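Local structure of polyhedrin (5A8U) at residues A[107-113]-A[173-179]; A[54-60]-A[188-194]; A[63-67]-A[76-80]; A[45-49]-A[237-243]. The protein forms the crystalline matrix of cypovirus occlusion bodies, the polyhedra that protect virus particles in the environment until insect larvae eat them. All coordinates share one frame; numbering follows the deposited sequence.

Interaction 1 (A[107-113]-A[173-179]); sequences PYAMQFI and KSYYVRF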
# COMPACT_ATOMS: atom_id res chain seq x y z
N PRO A 107 -22.03 -0.27 -0.76
CA PRO A 107 -22.40 -1.14 0.36
C PRO A 107 -23.38 -0.47 1.32
O PRO A 107 -23.34 0.74 1.45
CB PRO A 107 -21.06 -1.40 1.06
CG PRO A 107 -20.21 -0.20 0.73
CD PRO A 107 -20.61 0.17 -0.70
N TYR A 108 -24.24 -1.24 1.99
CA TYR A 108 -25.22 -0.63 2.90
C TYR A 108 -24.81 -0.77 4.36
O TYR A 108 -25.39 -0.12 5.25
CB TYR A 108 -26.64 -1.20 2.67
CG TYR A 108 -26.81 -2.60 3.21
CD1 TYR A 108 -27.19 -2.81 4.53
CD2 TYR A 108 -26.56 -3.71 2.42
CE1 TYR A 108 -27.34 -4.09 5.04
CE2 TYR A 108 -26.69 -5.00 2.92
CZ TYR A 108 -27.07 -5.19 4.23
OH TYR A 108 -27.19 -6.48 4.72
N ALA A 109 -23.80 -1.59 4.61
CA ALA A 109 -23.35 -1.86 5.98
C ALA A 109 -21.99 -2.54 5.94
O ALA A 109 -21.55 -3.01 4.89
CB ALA A 109 -24.35 -2.78 6.70
N MET A 110 -21.34 -2.57 7.10
CA MET A 110 -20.09 -3.28 7.25
C MET A 110 -20.03 -3.96 8.62
O MET A 110 -20.62 -3.47 9.59
CB MET A 110 -18.91 -2.32 7.08
CG MET A 110 -17.63 -2.69 7.78
SD MET A 110 -16.49 -1.28 7.71
CE MET A 110 -17.55 -0.02 8.29
N GLN A 111 -19.36 -5.09 8.67
CA GLN A 111 -18.94 -5.69 9.93
C GLN A 111 -17.42 -5.54 10.03
O GLN A 111 -16.69 -5.89 9.10
CB GLN A 111 -19.34 -7.17 9.99
CG GLN A 111 -19.07 -7.76 11.36
CD GLN A 111 -19.43 -9.23 11.48
OE1 GLN A 111 -19.10 -9.86 12.49
NE2 GLN A 111 -20.10 -9.78 10.46
N PHE A 112 -16.95 -5.00 11.15
CA PHE A 112 -15.52 -4.80 11.38
C PHE A 112 -15.16 -5.78 12.50
O PHE A 112 -15.68 -5.67 13.61
CB PHE A 112 -15.29 -3.34 11.79
CG PHE A 112 -13.84 -3.00 12.13
CD1 PHE A 112 -12.89 -2.90 11.12
CD2 PHE A 112 -13.45 -2.73 13.44
CE1 PHE A 112 -11.56 -2.58 11.41
CE2 PHE A 112 -12.13 -2.38 13.73
CZ PHE A 112 -11.19 -2.30 12.72
N ILE A 113 -14.32 -6.76 12.18
CA ILE A 113 -14.03 -7.83 13.12
C ILE A 113 -12.55 -7.83 13.46
O ILE A 113 -11.70 -7.82 12.58
CB ILE A 113 -14.37 -9.21 12.53
CG1 ILE A 113 -15.72 -9.16 11.80
CG2 ILE A 113 -14.34 -10.28 13.62
CD1 ILE A 113 -16.02 -10.41 10.98
N LYS A 173 -13.68 -9.39 18.65
CA LYS A 173 -14.83 -8.53 18.83
C LYS A 173 -15.30 -8.05 17.47
O LYS A 173 -14.51 -7.94 16.53
CB LYS A 173 -14.50 -7.32 19.71
CG LYS A 173 -13.99 -7.68 21.10
CD LYS A 173 -14.05 -6.40 21.94
CE LYS A 173 -13.51 -6.54 23.33
NZ LYS A 173 -13.95 -5.31 24.08
N SER A 174 -16.59 -7.77 17.37
CA SER A 174 -17.17 -7.37 16.10
C SER A 174 -18.00 -6.11 16.27
O SER A 174 -18.70 -5.94 17.28
CB SER A 174 -18.05 -8.50 15.55
OG SER A 174 -18.79 -8.07 14.43
N TYR A 175 -17.94 -5.24 15.27
CA TYR A 175 -18.78 -4.05 15.26
C TYR A 175 -19.59 -4.03 13.96
O TYR A 175 -19.02 -4.06 12.85
CB TYR A 175 -17.92 -2.79 15.40
CG TYR A 175 -18.71 -1.51 15.33
CD1 TYR A 175 -19.81 -1.32 16.15
CD2 TYR A 175 -18.37 -0.49 14.44
CE1 TYR A 175 -20.57 -0.15 16.10
CE2 TYR A 175 -19.11 0.69 14.38
CZ TYR A 175 -20.22 0.85 15.21
OH TYR A 175 -20.97 2.01 15.16
N TYR A 176 -20.91 -3.98 14.10
CA TYR A 176 -21.78 -3.93 12.93
C TYR A 176 -22.33 -2.52 12.78
O TYR A 176 -22.82 -1.92 13.75
CB TYR A 176 -22.95 -4.94 13.06
CG TYR A 176 -23.94 -4.85 11.93
CD1 TYR A 176 -23.74 -5.56 10.75
CD2 TYR A 176 -25.08 -4.06 12.04
CE1 TYR A 176 -24.64 -5.48 9.71
CE2 TYR A 176 -26.00 -3.97 11.00
CZ TYR A 176 -25.77 -4.69 9.84
OH TYR A 176 -26.67 -4.61 8.80
N VAL A 177 -22.24 -1.98 11.57
CA VAL A 177 -22.79 -0.64 11.37
C VAL A 177 -23.41 -0.43 10.00
O VAL A 177 -22.89 -0.86 8.97
CB VAL A 177 -21.76 0.47 11.68
CG1 VAL A 177 -20.67 0.48 10.61
CG2 VAL A 177 -22.44 1.84 11.76
N ARG A 178 -24.57 0.23 10.01
CA ARG A 178 -25.26 0.57 8.79
C ARG A 178 -24.77 1.90 8.26
O ARG A 178 -24.50 2.84 9.01
CB ARG A 178 -26.77 0.63 9.04
CG ARG A 178 -27.41 -0.71 9.36
CD ARG A 178 -27.93 -1.39 8.12
NE ARG A 178 -28.62 -2.64 8.42
CZ ARG A 178 -29.92 -2.74 8.67
NH1 ARG A 178 -30.68 -1.66 8.66
NH2 ARG A 178 -30.46 -3.92 8.91
N PHE A 179 -24.67 1.98 6.94
CA PHE A 179 -24.22 3.19 6.26
C PHE A 179 -25.44 4.06 5.94
O PHE A 179 -25.98 4.00 4.84
CB PHE A 179 -23.45 2.80 4.99
CG PHE A 179 -22.15 2.05 5.25
CD1 PHE A 179 -21.52 2.12 6.49
CD2 PHE A 179 -21.55 1.29 4.23
CE1 PHE A 179 -20.31 1.45 6.72
CE2 PHE A 179 -20.35 0.64 4.46
CZ PHE A 179 -19.73 0.72 5.71
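Ser174 OG gives its hydrogen to Gln111 OE1 over 2.7 Å, a side-chain bond laid across two antiparallel strands. Gln111 reaches it with a fully extended chain, CG anti to the backbone N (chi1 -173°), while its NE2 goes to the backbone of Gln246. The hydroxyl comes in strongly bent at the amide oxygen, 107° at the C=O, and tilted out of the carbonyl plane. Backbone pairs Met110 with Val177 and Phe112 with Tyr175 are hydrogen-bonded in both directions, and Phe179 N extends the ladder to Tyr108 O at 2.8 Å.

On the face that carries Ala109 and Gln111, the Tyr176 ring leans back over the partner strand until its OH lies 3.6 Å from Ala109 CB. Arg178 NE donates to that same Tyr176 OH at 2.8 Å, the oxygen lying in the guanidinium plane, and the arginine CD meets the edge of the Tyr108 ring. Beyond the last strand pair, Phe179 lays one ring face against the Ala109-Met110 backbone, with Ala109 CA above its centre. Its rim meets Met110, whose CE, turned in by the bend at chi3 (50°), is 3.5 Å from Phe179 CZ. The chemistry thus differs between the faces: Ser174 with Gln111 and Arg178 with Tyr176 pair their polar ends on one, while on the other Met110 and Val177 meet Phe127 of strand 124-128, consistent with an apolar core between sheets.

Interaction 2 (A[54-60]-A[188-194]); sequences IAGSLNR and PTIGFEV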
# COMPACT_ATOMS: atom_id res chain seq x y z
N ILE A 54 -1.67 -3.54 13.22
CA ILE A 54 -2.37 -3.76 11.98
C ILE A 54 -3.13 -2.49 11.64
O ILE A 54 -3.94 -2.02 12.43
CB ILE A 54 -3.26 -4.99 12.10
CG1 ILE A 54 -3.82 -5.39 10.74
CG2 ILE A 54 -4.37 -4.74 13.04
CD1 ILE A 54 -4.44 -6.76 10.79
N ALA A 55 -2.83 -1.93 10.48
CA ALA A 55 -3.32 -0.62 10.09
C ALA A 55 -3.66 -0.70 8.62
O ALA A 55 -3.04 -1.45 7.87
CB ALA A 55 -2.24 0.44 10.32
N GLY A 56 -4.63 0.10 8.18
CA GLY A 56 -5.02 0.02 6.79
C GLY A 56 -6.16 0.97 6.53
O GLY A 56 -6.58 1.72 7.41
N SER A 57 -6.65 0.94 5.29
CA SER A 57 -7.70 1.84 4.87
C SER A 57 -8.37 1.29 3.62
O SER A 57 -7.81 0.43 2.94
CB SER A 57 -7.13 3.25 4.58
OG SER A 57 -6.38 3.28 3.36
N LEU A 58 -9.56 1.78 3.32
CA LEU A 58 -10.19 1.47 2.05
C LEU A 58 -10.80 2.75 1.49
O LEU A 58 -11.61 3.39 2.17
CB LEU A 58 -11.31 0.44 2.22
CG LEU A 58 -10.91 -0.94 2.72
CD1 LEU A 58 -12.16 -1.73 3.07
CD2 LEU A 58 -10.08 -1.67 1.66
N ASN A 59 -10.42 3.13 0.28
CA ASN A 59 -11.10 4.25 -0.35
C ASN A 59 -12.34 3.80 -1.14
O ASN A 59 -12.68 2.60 -1.13
CB ASN A 59 -10.15 5.10 -1.21
CG ASN A 59 -9.56 4.34 -2.38
OD1 ASN A 59 -9.97 3.21 -2.68
ND2 ASN A 59 -8.61 4.98 -3.06
N ARG A 60 -13.05 4.73 -1.79
CA ARG A 60 -14.31 4.32 -2.42
C ARG A 60 -14.10 3.26 -3.50
O ARG A 60 -14.96 2.38 -3.68
CB ARG A 60 -15.11 5.51 -2.98
CG ARG A 60 -15.99 6.25 -1.95
CD ARG A 60 -16.87 5.31 -1.06
NE ARG A 60 -18.10 4.81 -1.70
CZ ARG A 60 -19.04 4.13 -1.03
NH1 ARG A 60 -18.89 3.90 0.27
NH2 ARG A 60 -20.14 3.69 -1.65
N PRO A 188 -19.26 5.81 2.93
CA PRO A 188 -18.03 6.02 3.68
C PRO A 188 -16.76 5.50 3.02
O PRO A 188 -16.77 4.65 2.12
CB PRO A 188 -18.27 5.23 4.97
CG PRO A 188 -19.08 4.07 4.52
CD PRO A 188 -20.03 4.66 3.45
N THR A 189 -15.64 6.05 3.48
CA THR A 189 -14.35 5.41 3.34
C THR A 189 -13.78 5.25 4.75
O THR A 189 -14.25 5.92 5.68
CB THR A 189 -13.42 6.23 2.42
OG1 THR A 189 -13.25 7.55 2.95
CG2 THR A 189 -14.05 6.36 1.03
N ILE A 190 -12.82 4.35 4.93
CA ILE A 190 -12.38 4.03 6.29
C ILE A 190 -10.88 3.93 6.45
O ILE A 190 -10.17 3.62 5.50
CB ILE A 190 -12.97 2.68 6.81
CG1 ILE A 190 -12.39 1.49 6.03
CG2 ILE A 190 -14.51 2.71 6.83
CD1 ILE A 190 -12.82 0.16 6.61
N GLY A 191 -10.42 4.19 7.67
CA GLY A 191 -9.08 3.86 8.11
C GLY A 191 -9.18 3.20 9.47
O GLY A 191 -10.11 3.47 10.23
N PHE A 192 -8.24 2.33 9.80
CA PHE A 192 -8.25 1.68 11.11
C PHE A 192 -6.83 1.42 11.64
O PHE A 192 -5.86 1.35 10.86
CB PHE A 192 -9.03 0.35 11.06
CG PHE A 192 -8.38 -0.68 10.17
CD1 PHE A 192 -7.36 -1.49 10.67
CD2 PHE A 192 -8.76 -0.83 8.85
CE1 PHE A 192 -6.72 -2.42 9.85
CE2 PHE A 192 -8.12 -1.77 8.02
CZ PHE A 192 -7.11 -2.56 8.54
N GLU A 193 -6.73 1.30 12.96
CA GLU A 193 -5.47 0.87 13.61
C GLU A 193 -5.82 -0.10 14.72
O GLU A 193 -6.71 0.16 15.52
CB GLU A 193 -4.72 2.06 14.22
CG GLU A 193 -4.48 3.20 13.23
CD GLU A 193 -3.88 4.44 13.88
OE1 GLU A 193 -3.88 4.53 15.14
OE2 GLU A 193 -3.41 5.33 13.14
N VAL A 194 -5.12 -1.22 14.75
CA VAL A 194 -5.34 -2.24 15.78
C VAL A 194 -3.97 -2.64 16.32
O VAL A 194 -3.00 -2.75 15.57
CB VAL A 194 -6.05 -3.46 15.18
CG1 VAL A 194 -5.97 -4.71 16.08
CG2 VAL A 194 -7.50 -3.10 14.82
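Strands 54-58 and 189-194 run antiparallel at 177°, their axes 4.7 Å apart, and the pairs Ile54-Val194, Gly56-Phe192 and Leu58-Ile190 are each hydrogen-bonded in both directions. The Phe192 ring folds back across the neighbouring strand and lies over Gly56, with Gly56 CA 4.1 Å from the ring centroid and 27° off its normal, a CH-pi contact over the face. The torsion responsible sets CG of Phe192 between its own backbone N and carbonyl carbon (chi1 65°), and the glycine backbone leaves room for the ring so placed. Trp48 meets the same phenylalanine edge-to-face.

Leu58 and Ile190 lie side by side on this face, pointing the same way, with Leu58 CD1 4.1 Å from Ile190 CD1. Past the strand, Arg60 curls back through bends at chi2 and chi3. Its NH1 donates to Pro188 O at 2.9 Å, with the oxygen in the guanidinium plane, and Arg60 CG rests 3.6 Å from Thr189 CG2; NH2 forms a salt bridge with Asp106. On the opposite face Glu193 is held by Arg124, Arg126 and Tyr195, and also by Ser219 of the second subunit.

The result is an antiparallel sheet, completed by strand 124-128, with its apolar face turned to the sheet of strands 30-37 and 43-50 and the face of Ser57 and Glu193 to a neighbouring subunit: the layered arrangement of a beta sandwich.

Interaction 3 (A[63-67]-A[76-80]); sequences MKFPN and RIEWP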
# COMPACT_ATOMS: atom_id res chain seq x y z
N MET A 63 -14.28 0.22 -1.50
CA MET A 63 -15.50 0.04 -0.71
C MET A 63 -16.65 -0.48 -1.58
O MET A 63 -17.53 -1.18 -1.10
CB MET A 63 -15.94 1.36 -0.06
CG MET A 63 -14.98 1.86 1.01
SD MET A 63 -15.01 0.84 2.52
CE MET A 63 -16.65 1.26 3.15
N LYS A 64 -16.64 -0.10 -2.86
CA LYS A 64 -17.66 -0.53 -3.80
C LYS A 64 -17.41 -1.93 -4.35
O LYS A 64 -16.31 -2.49 -4.23
CB LYS A 64 -17.79 0.48 -4.97
CG LYS A 64 -16.63 0.42 -5.94
CD LYS A 64 -16.81 1.45 -7.05
CE LYS A 64 -15.83 1.24 -8.17
NZ LYS A 64 -16.26 0.17 -9.11
N PHE A 65 -18.44 -2.51 -4.93
CA PHE A 65 -18.33 -3.75 -5.68
C PHE A 65 -19.02 -3.54 -7.04
O PHE A 65 -20.03 -2.84 -7.11
CB PHE A 65 -19.00 -4.91 -4.93
CG PHE A 65 -18.94 -6.19 -5.68
CD1 PHE A 65 -17.78 -6.96 -5.66
CD2 PHE A 65 -20.02 -6.61 -6.44
CE1 PHE A 65 -17.71 -8.15 -6.38
CE2 PHE A 65 -19.95 -7.80 -7.17
CZ PHE A 65 -18.79 -8.57 -7.12
N PRO A 66 -18.45 -4.09 -8.12
CA PRO A 66 -17.15 -4.75 -8.22
C PRO A 66 -16.03 -3.70 -8.20
O PRO A 66 -16.31 -2.51 -8.10
CB PRO A 66 -17.21 -5.46 -9.58
CG PRO A 66 -18.13 -4.56 -10.40
CD PRO A 66 -19.17 -4.09 -9.42
N ASN A 67 -14.78 -4.13 -8.27
CA ASN A 67 -13.67 -3.19 -8.32
C ASN A 67 -12.41 -3.86 -8.88
O ASN A 67 -12.47 -5.02 -9.29
CB ASN A 67 -13.42 -2.60 -6.92
CG ASN A 67 -13.11 -3.66 -5.90
OD1 ASN A 67 -12.31 -4.56 -6.14
ND2 ASN A 67 -13.74 -3.56 -4.75
N ARG A 76 -15.68 -7.53 -14.99
CA ARG A 76 -15.88 -6.08 -15.00
C ARG A 76 -15.51 -5.47 -13.65
O ARG A 76 -15.83 -6.03 -12.60
CB ARG A 76 -17.33 -5.76 -15.33
CG ARG A 76 -17.71 -6.06 -16.78
CD ARG A 76 -19.11 -5.57 -17.06
NE ARG A 76 -20.05 -6.18 -16.12
CZ ARG A 76 -21.37 -6.00 -16.16
NH1 ARG A 76 -21.92 -5.22 -17.09
NH2 ARG A 76 -22.13 -6.61 -15.26
N ILE A 77 -14.86 -4.31 -13.67
CA ILE A 77 -14.50 -3.64 -12.42
C ILE A 77 -15.41 -2.46 -12.12
O ILE A 77 -15.26 -1.81 -11.09
CB ILE A 77 -13.03 -3.17 -12.38
CG1 ILE A 77 -12.77 -2.08 -13.41
CG2 ILE A 77 -12.10 -4.36 -12.59
CD1 ILE A 77 -11.37 -1.48 -13.32
N GLU A 78 -16.35 -2.18 -13.02
CA GLU A 78 -17.38 -1.18 -12.79
C GLU A 78 -18.69 -1.67 -13.41
O GLU A 78 -18.68 -2.46 -14.35
CB GLU A 78 -17.01 0.16 -13.43
CG GLU A 78 -15.79 0.84 -12.84
CD GLU A 78 -15.66 2.27 -13.30
OE1 GLU A 78 -16.08 2.56 -14.44
OE2 GLU A 78 -15.15 3.11 -12.51
N TRP A 79 -19.81 -1.19 -12.88
CA TRP A 79 -21.11 -1.47 -13.46
C TRP A 79 -21.66 -0.21 -14.12
O TRP A 79 -21.42 0.91 -13.65
CB TRP A 79 -22.09 -1.99 -12.41
CG TRP A 79 -21.89 -3.44 -12.04
CD1 TRP A 79 -21.25 -4.40 -12.78
CD2 TRP A 79 -22.33 -4.08 -10.84
NE1 TRP A 79 -21.27 -5.59 -12.11
CE2 TRP A 79 -21.93 -5.43 -10.92
CE3 TRP A 79 -23.00 -3.64 -9.69
CZ2 TRP A 79 -22.19 -6.35 -9.90
CZ3 TRP A 79 -23.27 -4.56 -8.68
CH2 TRP A 79 -22.86 -5.90 -8.79
N PRO A 80 -22.39 -0.38 -15.23
CA PRO A 80 -22.99 0.78 -15.90
C PRO A 80 -23.80 1.62 -14.91
O PRO A 80 -24.58 1.06 -14.13
CB PRO A 80 -23.91 0.15 -16.94
CG PRO A 80 -23.29 -1.17 -17.22
CD PRO A 80 -22.72 -1.64 -15.91
O HOH W 1 -19.01 0.36 -10.25
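Polar bonds converge on Lys64 NZ, which grips two backbone oxygens and a water: it donates to Ile77 O at 3.0 Å, in the plane of that carbonyl, to Pro66 O at 2.9 Å, and to the water, which also accepts from Trp79 N. The ammonium thereby bridges Pro66 O and Ile77 O, two acceptors only 3.2 Å apart, and its charge probably eases their mutual repulsion. A bend at the end of the lysine chain (chi4 81°) turns NZ into this position. Nearby, Asp72 accepts from Trp79 NE1 and forms a salt bridge with Arg76.

Ring contacts make up the second group. Pro66, preceded by a cis peptide bond, sets CD over the Trp79 indole, 3.5 Å from the centroid of the five-membered ring, in a CH-pi contact. Phe65 points its edge toward the same indole in an offset edge-to-face pair, centroids 5.6 Å apart and planes at 85°.

Van der Waals contact is slighter: Ile77 CG2 lies 3.4 Å from the carbonyl oxygen Asn67 O, and the Ile77 side chain packs on Ile77 of both other subunits. Both segments belong to the irregular chain that leads from helix 60-63 to helix 84-91, tied to strand 43-50 through Asn67 and Gln44.

Interaction 4 (A[45-49]-A[237-243]); sequences VYNWQ and FFQPREL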
# COMPACT_ATOMS: atom_id res chain seq x y z
N VAL A 45 -14.95 -9.17 1.30
CA VAL A 45 -14.09 -9.39 2.45
C VAL A 45 -12.70 -8.83 2.20
O VAL A 45 -12.11 -9.05 1.14
CB VAL A 45 -13.94 -10.90 2.70
CG1 VAL A 45 -12.96 -11.19 3.87
CG2 VAL A 45 -15.33 -11.54 2.93
N TYR A 46 -12.18 -8.11 3.18
CA TYR A 46 -10.77 -7.75 3.23
C TYR A 46 -10.25 -8.18 4.58
O TYR A 46 -10.82 -7.82 5.61
CB TYR A 46 -10.61 -6.23 3.12
CG TYR A 46 -11.01 -5.66 1.77
CD1 TYR A 46 -10.09 -5.62 0.72
CD2 TYR A 46 -12.29 -5.17 1.55
CE1 TYR A 46 -10.46 -5.09 -0.52
CE2 TYR A 46 -12.66 -4.65 0.33
CZ TYR A 46 -11.74 -4.63 -0.70
OH TYR A 46 -12.10 -4.11 -1.93
N ASN A 47 -9.17 -8.96 4.57
CA ASN A 47 -8.56 -9.50 5.78
C ASN A 47 -7.07 -9.14 5.86
O ASN A 47 -6.28 -9.54 5.01
CB ASN A 47 -8.79 -11.02 5.87
CG ASN A 47 -7.93 -11.70 6.93
OD1 ASN A 47 -7.04 -12.48 6.62
ND2 ASN A 47 -8.18 -11.38 8.20
N TRP A 48 -6.72 -8.34 6.87
CA TRP A 48 -5.32 -7.98 7.16
C TRP A 48 -4.78 -8.79 8.34
O TRP A 48 -5.52 -9.10 9.28
CB TRP A 48 -5.23 -6.50 7.53
CG TRP A 48 -5.57 -5.49 6.47
CD1 TRP A 48 -4.69 -4.76 5.71
CD2 TRP A 48 -6.88 -5.01 6.12
NE1 TRP A 48 -5.37 -3.89 4.89
CE2 TRP A 48 -6.72 -4.03 5.12
CE3 TRP A 48 -8.17 -5.34 6.53
CZ2 TRP A 48 -7.80 -3.37 4.54
CZ3 TRP A 48 -9.25 -4.68 5.96
CH2 TRP A 48 -9.06 -3.71 4.97
N GLN A 49 -3.49 -9.12 8.32
CA GLN A 49 -2.86 -9.82 9.43
C GLN A 49 -1.61 -9.05 9.83
O GLN A 49 -1.05 -8.31 9.03
CB GLN A 49 -2.44 -11.23 9.02
CG GLN A 49 -3.53 -12.11 8.48
CD GLN A 49 -3.00 -13.47 8.05
OE1 GLN A 49 -2.42 -14.20 8.86
NE2 GLN A 49 -3.19 -13.80 6.77
N PHE A 237 -14.47 -19.57 3.81
CA PHE A 237 -13.37 -18.73 4.26
C PHE A 237 -13.28 -18.65 5.79
O PHE A 237 -12.29 -19.10 6.37
CB PHE A 237 -13.44 -17.31 3.65
CG PHE A 237 -12.35 -16.41 4.15
CD1 PHE A 237 -11.03 -16.64 3.78
CD2 PHE A 237 -12.62 -15.39 5.05
CE1 PHE A 237 -10.00 -15.84 4.26
CE2 PHE A 237 -11.59 -14.57 5.54
CZ PHE A 237 -10.28 -14.81 5.16
N PHE A 238 -14.29 -18.07 6.44
CA PHE A 238 -14.17 -17.80 7.87
C PHE A 238 -14.03 -19.04 8.73
O PHE A 238 -13.13 -19.14 9.56
CB PHE A 238 -15.34 -16.97 8.39
CG PHE A 238 -15.32 -15.56 7.89
CD1 PHE A 238 -14.50 -14.61 8.49
CD2 PHE A 238 -16.06 -15.19 6.78
CE1 PHE A 238 -14.45 -13.32 8.02
CE2 PHE A 238 -16.02 -13.88 6.30
CZ PHE A 238 -15.21 -12.95 6.92
N GLN A 239 -14.92 -20.00 8.54
CA GLN A 239 -14.84 -21.19 9.38
C GLN A 239 -13.51 -21.94 9.30
O GLN A 239 -12.88 -22.17 10.33
CB GLN A 239 -16.07 -22.09 9.18
CG GLN A 239 -17.15 -21.66 10.14
CD GLN A 239 -18.45 -22.40 9.98
OE1 GLN A 239 -18.62 -23.22 9.07
NE2 GLN A 239 -19.40 -22.10 10.88
N PRO A 240 -13.05 -22.27 8.09
CA PRO A 240 -11.77 -23.00 7.99
C PRO A 240 -10.56 -22.21 8.51
O PRO A 240 -9.60 -22.84 8.96
CB PRO A 240 -11.63 -23.26 6.49
CG PRO A 240 -13.03 -23.16 5.94
CD PRO A 240 -13.73 -22.15 6.79
N ARG A 241 -10.59 -20.88 8.44
CA ARG A 241 -9.47 -20.06 8.95
C ARG A 241 -9.56 -19.92 10.47
O ARG A 241 -8.67 -19.33 11.09
CB ARG A 241 -9.47 -18.66 8.33
CG ARG A 241 -9.05 -18.56 6.86
CD ARG A 241 -7.52 -18.41 6.68
NE ARG A 241 -6.94 -17.43 7.59
CZ ARG A 241 -6.69 -16.15 7.29
NH1 ARG A 241 -6.93 -15.67 6.07
NH2 ARG A 241 -6.17 -15.35 8.21
N GLU A 242 -10.65 -20.43 11.05
CA GLU A 242 -10.95 -20.25 12.48
C GLU A 242 -11.00 -18.77 12.84
O GLU A 242 -10.57 -18.35 13.93
CB GLU A 242 -9.99 -21.06 13.39
CG GLU A 242 -10.04 -22.56 13.08
CD GLU A 242 -9.21 -23.44 14.02
OE1 GLU A 242 -8.92 -23.01 15.16
OE2 GLU A 242 -8.85 -24.56 13.60
N LEU A 243 -11.56 -17.99 11.92
CA LEU A 243 -11.86 -16.58 12.13
C LEU A 243 -13.30 -16.45 12.62
O LEU A 243 -14.22 -16.88 11.93
CB LEU A 243 -11.69 -15.81 10.82
CG LEU A 243 -10.25 -15.61 10.33
CD1 LEU A 243 -10.22 -15.10 8.90
CD2 LEU A 243 -9.55 -14.63 11.25
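Val45 directs its two methyls at a pair of aromatic rings on helix 230-241: CG1 is 4.0 Å from Phe237 CE2, and CG2 is 4.2 Å from Phe238 CE2. Those rings are themselves packed together, Phe237 setting CD2 over the centre of the Phe238 ring, while Phe223 stacks on Phe237 from the adjoining strand 223-227. Tyr46 turns the other way, toward Leu58 of the second sheet.

Asn47 returns to the helix side. Its CB sits 4.1 Å from Phe237 CZ, and its OD1 accepts from Arg241, at 3.2 Å from NH1 and more weakly from NH2. The amide and guanidinium planes are turned 65° apart, and NH1 approaches from above the carbonyl plane, 46° out of it. With Asn47 ND2 held by Thr33 and Asn31, the amide is fixed at both ends. This is a helix lying over one face of a beta sheet, the strand's alternation sending Val45, Asn47 and Gln49 toward it and Tyr46 and Trp48 into the layer between sheets. The helix finishes in a Schellman motif, Glu242 having positive phi and Leu243 N bonding back to Phe238 O, and this turn brings Leu243 CD1 over one face of the Arg241 guanidinium.

Trp48 again leaves the helix side and packs against Val34 and Ile54. Last comes Gln49, its NE2 3.7 Å from Arg241 NH2 without a bond between them; this amide instead donates to Gly132 O of the third subunit, and Arg241 NH1 likewise reaches Asp131 O of that subunit.

In the fold
Two sheets stacked face to face relate these contacts. Interactions 1 and 4 belong to one six-stranded sheet, their centres about 15 Å apart, and interaction 2 to the other. The layer between them is shared: Phe112 CZ lies 3.8 Å from Phe192 CB, joining interactions 1 and 2, and Phe192 CZ lies 3.5 Å from Trp48 CD2, joining 2 and 4. Interaction 3 is more peripheral, about 20 Å from interaction 1 between centres, yet Met63 reaches inward, its CE 4.0 Å from Phe179 CE2 and its SD 3.7 Å from Leu58 CB. Outward, interactions 2 and 3 touch the second subunit, and 3 and 4 the third, connecting the monomer's core to its trimer.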